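Local coordinates for protein dipicolinate synthase subunit A (Bacillus halodurans, PDB 3D4O) that is subunit A of dipicolinate synthase, an oxidoreductase that makes dipicolinate and probably uses a nicotinamide dinucleotide, at residues Leu161-Val166 with Ser188-Arg193. Numbering follows the deposited sequence.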
ATOM      1  N   LEU C 161      -5.609 -17.842  -1.284  1.00 37.39           N
ATOM      2  CA  LEU C 161      -5.487 -19.301  -1.411  1.00 37.44           C
ATOM      3  C   LEU C 161      -4.761 -19.780  -0.172  1.00 38.14           C
ATOM      4  O   LEU C 161      -3.612 -19.399   0.077  1.00 38.41           O
ATOM      5  CB  LEU C 161      -4.727 -19.692  -2.666  1.00 38.00           C
ATOM      6  CG  LEU C 161      -5.317 -19.141  -3.965  1.00 38.46           C
ATOM      7  CD1 LEU C 161      -4.479 -19.603  -5.163  1.00 32.78           C
ATOM      8  CD2 LEU C 161      -6.783 -19.498  -4.171  1.00 35.22           C
ATOM      9  N   GLY C 162      -5.505 -20.521   0.637  1.00 36.91           N
ATOM     10  CA  GLY C 162      -5.017 -21.089   1.891  1.00 37.24           C
ATOM     11  C   GLY C 162      -5.531 -20.364   3.105  1.00 38.17           C
ATOM     12  O   GLY C 162      -5.626 -19.135   3.112  1.00 37.56           O
ATOM     13  N   LEU C 163      -5.925 -21.130   4.119  1.00 36.87           N
ATOM     14  CA  LEU C 163      -6.368 -20.519   5.342  1.00 38.70           C
ATOM     15  C   LEU C 163      -5.494 -21.013   6.509  1.00 40.67           C
ATOM     16  O   LEU C 163      -5.967 -21.373   7.597  1.00 42.14           O
ATOM     17  CB  LEU C 163      -7.849 -20.691   5.608  1.00 37.10           C
ATOM     18  CG  LEU C 163      -8.280 -19.683   6.681  1.00 37.72           C
ATOM     19  CD1 LEU C 163      -8.830 -18.355   6.070  1.00 32.82           C
ATOM     20  CD2 LEU C 163      -9.309 -20.287   7.557  1.00 35.16           C
ATOM     21  N   GLY C 164      -4.201 -21.024   6.233  1.00 39.48           N
ATOM     22  CA  GLY C 164      -3.215 -21.305   7.265  1.00 38.59           C
ATOM     23  C   GLY C 164      -2.971 -20.056   8.108  1.00 37.60           C
ATOM     24  O   GLY C 164      -3.773 -19.098   8.107  1.00 36.06           O
ATOM     25  N   ARG C 165      -1.828 -20.046   8.778  1.00 36.05           N
ATOM     26  CA  ARG C 165      -1.493 -18.967   9.724  1.00 35.92           C
ATOM     27  C   ARG C 165      -1.441 -17.620   9.045  1.00 36.57           C
ATOM     28  O   ARG C 165      -1.867 -16.608   9.599  1.00 38.31           O
ATOM     29  CB  ARG C 165      -0.181 -19.270  10.475  1.00 37.06           C
ATOM     30  CG  ARG C 165      -0.243 -20.591  11.307  1.00 40.32           C
ATOM     31  CD  ARG C 165       1.119 -21.156  11.703  1.00 46.30           C
ATOM     32  NE  ARG C 165       2.046 -21.222  10.572  1.00 48.44           N
ATOM     33  CZ  ARG C 165       3.324 -21.579  10.661  1.00 47.78           C
ATOM     34  NH1 ARG C 165       3.847 -21.941  11.817  1.00 45.85           N
ATOM     35  NH2 ARG C 165       4.084 -21.564   9.585  1.00 47.18           N
ATOM     36  N   VAL C 166      -0.970 -17.590   7.814  1.00 35.40           N
ATOM     37  CA  VAL C 166      -0.848 -16.312   7.148  1.00 36.74           C
ATOM     38  C   VAL C 166      -2.137 -15.912   6.424  1.00 36.71           C
ATOM     39  O   VAL C 166      -2.588 -14.743   6.449  1.00 38.08           O
ATOM     40  CB  VAL C 166       0.265 -16.338   6.120  1.00 37.78           C
ATOM     41  CG1 VAL C 166       0.276 -15.014   5.330  1.00 35.67           C
ATOM     42  CG2 VAL C 166       1.638 -16.616   6.826  1.00 36.61           C
ATOM     43  N   SER C 188     -12.380 -29.185   5.073  1.00 36.17           N
ATOM     44  CA  SER C 188     -13.766 -28.810   5.366  1.00 37.30           C
ATOM     45  C   SER C 188     -13.881 -27.879   6.575  1.00 37.45           C
ATOM     46  O   SER C 188     -14.739 -27.003   6.620  1.00 38.91           O
ATOM     47  CB  SER C 188     -14.645 -30.054   5.552  1.00 37.73           C
ATOM     48  OG  SER C 188     -14.187 -30.862   6.639  1.00 40.22           O
ATOM     49  N   ASP C 189     -12.997 -28.062   7.547  1.00 36.80           N
ATOM     50  CA  ASP C 189     -13.068 -27.252   8.767  1.00 37.33           C
ATOM     51  C   ASP C 189     -12.675 -25.844   8.388  1.00 37.27           C
ATOM     52  O   ASP C 189     -13.296 -24.868   8.819  1.00 37.12           O
ATOM     53  CB  ASP C 189     -12.236 -27.807   9.940  1.00 37.64           C
ATOM     54  CG  ASP C 189     -10.782 -27.915   9.622  1.00 38.54           C
ATOM     55  OD1 ASP C 189     -10.478 -28.362   8.501  1.00 43.10           O
ATOM     56  OD2 ASP C 189      -9.955 -27.584  10.493  1.00 40.83           O
ATOM     57  N   LEU C 190     -11.681 -25.745   7.510  1.00 37.19           N
ATOM     58  CA  LEU C 190     -11.195 -24.436   7.068  1.00 37.12           C
ATOM     59  C   LEU C 190     -12.229 -23.712   6.203  1.00 36.43           C
ATOM     60  O   LEU C 190     -12.353 -22.477   6.260  1.00 34.34           O
ATOM     61  CB  LEU C 190      -9.841 -24.508   6.336  1.00 38.08           C
ATOM     62  CG  LEU C 190      -8.631 -24.970   7.164  1.00 39.91           C
ATOM     63  CD1 LEU C 190      -7.365 -25.041   6.297  1.00 41.18           C
ATOM     64  CD2 LEU C 190      -8.429 -24.086   8.352  1.00 34.05           C
ATOM     65  N   LEU C 191     -12.947 -24.485   5.394  1.00 35.66           N
ATOM     66  CA  LEU C 191     -13.969 -23.917   4.498  1.00 34.21           C
ATOM     67  C   LEU C 191     -15.125 -23.410   5.362  1.00 34.26           C
ATOM     68  O   LEU C 191     -15.755 -22.380   5.079  1.00 36.18           O
ATOM     69  CB  LEU C 191     -14.465 -24.951   3.484  1.00 32.52           C
ATOM     70  CG  LEU C 191     -13.416 -25.407   2.478  1.00 31.09           C
ATOM     71  CD1 LEU C 191     -13.898 -26.686   1.725  1.00 30.57           C
ATOM     72  CD2 LEU C 191     -13.007 -24.244   1.503  1.00 29.44           C
ATOM     73  N   ALA C 192     -15.341 -24.123   6.453  1.00 33.15           N
ATOM     74  CA  ALA C 192     -16.381 -23.754   7.423  1.00 32.58           C
ATOM     75  C   ALA C 192     -15.998 -22.436   8.067  1.00 33.97           C
ATOM     76  O   ALA C 192     -16.825 -21.543   8.220  1.00 34.17           O
ATOM     77  CB  ALA C 192     -16.543 -24.797   8.493  1.00 27.84           C
ATOM     78  N   ARG C 193     -14.719 -22.341   8.441  1.00 33.60           N
ATOM     79  CA  ARG C 193     -14.180 -21.157   9.124  1.00 32.38           C
ATOM     80  C   ARG C 193     -14.293 -19.920   8.231  1.00 33.58           C
ATOM     81  O   ARG C 193     -14.677 -18.823   8.669  1.00 32.94           O
ATOM     82  CB  ARG C 193     -12.729 -21.397   9.568  1.00 32.05           C
ATOM     83  CG  ARG C 193     -12.027 -20.254  10.358  1.00 33.85           C
ATOM     84  CD  ARG C 193     -12.804 -19.713  11.566  1.00 34.82           C
ATOM     85  NE  ARG C 193     -12.888 -20.702  12.628  1.00 35.61           N
ATOM     86  CZ  ARG C 193     -13.750 -20.645  13.617  1.00 36.00           C
ATOM     87  NH1 ARG C 193     -14.652 -19.693  13.641  1.00 33.15           N
ATOM     88  NH2 ARG C 193     -13.768 -21.600  14.518  1.00 34.00           N
TER
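Leu190 is the first residue of helix 188-196 to meet the loop at Leu163, and the two CA atoms lie 6.5 Å apart. Its CB points at the loop, and with CG anti to the carbonyl carbon (chi1 -65°) both methyls reach the carbonyl of Leu163. Leu190 CD2 rests in van der Waals contact with Leu163 O, at 3.7 Å; CD1 approaches the same oxygen less closely. Leu190 CD2 also makes an apolar contact with Leu163 CD2, at 4.0 Å. The backbone adds to this, with Leu190 O 4.0 Å from Leu163 CD2. Gly162 and Gly164, which flank Leu163, are the first two glycines of a GxGxxG-like sequence, consistent with the dinucleotide-binding turn of Rossmann folds. Strands 157-161 and 180-185 are parallel neighbours in the sheet, joined through helix 165-176 in a beta-alpha-beta crossover, so the contact ties the glycine turn to the helix after the second strand. One turn on from Leu190, the CB and CG of Arg193 cross Leu163 at about a right angle, with Arg193 CG 3.9 Å from Leu163 CD2. Bends at chi2 and chi3 then lead the guanidinium away from the loop, where NH1 makes a salt bridge with Glu196. Met168 of helix 165-176 touches both Leu163 and Arg193.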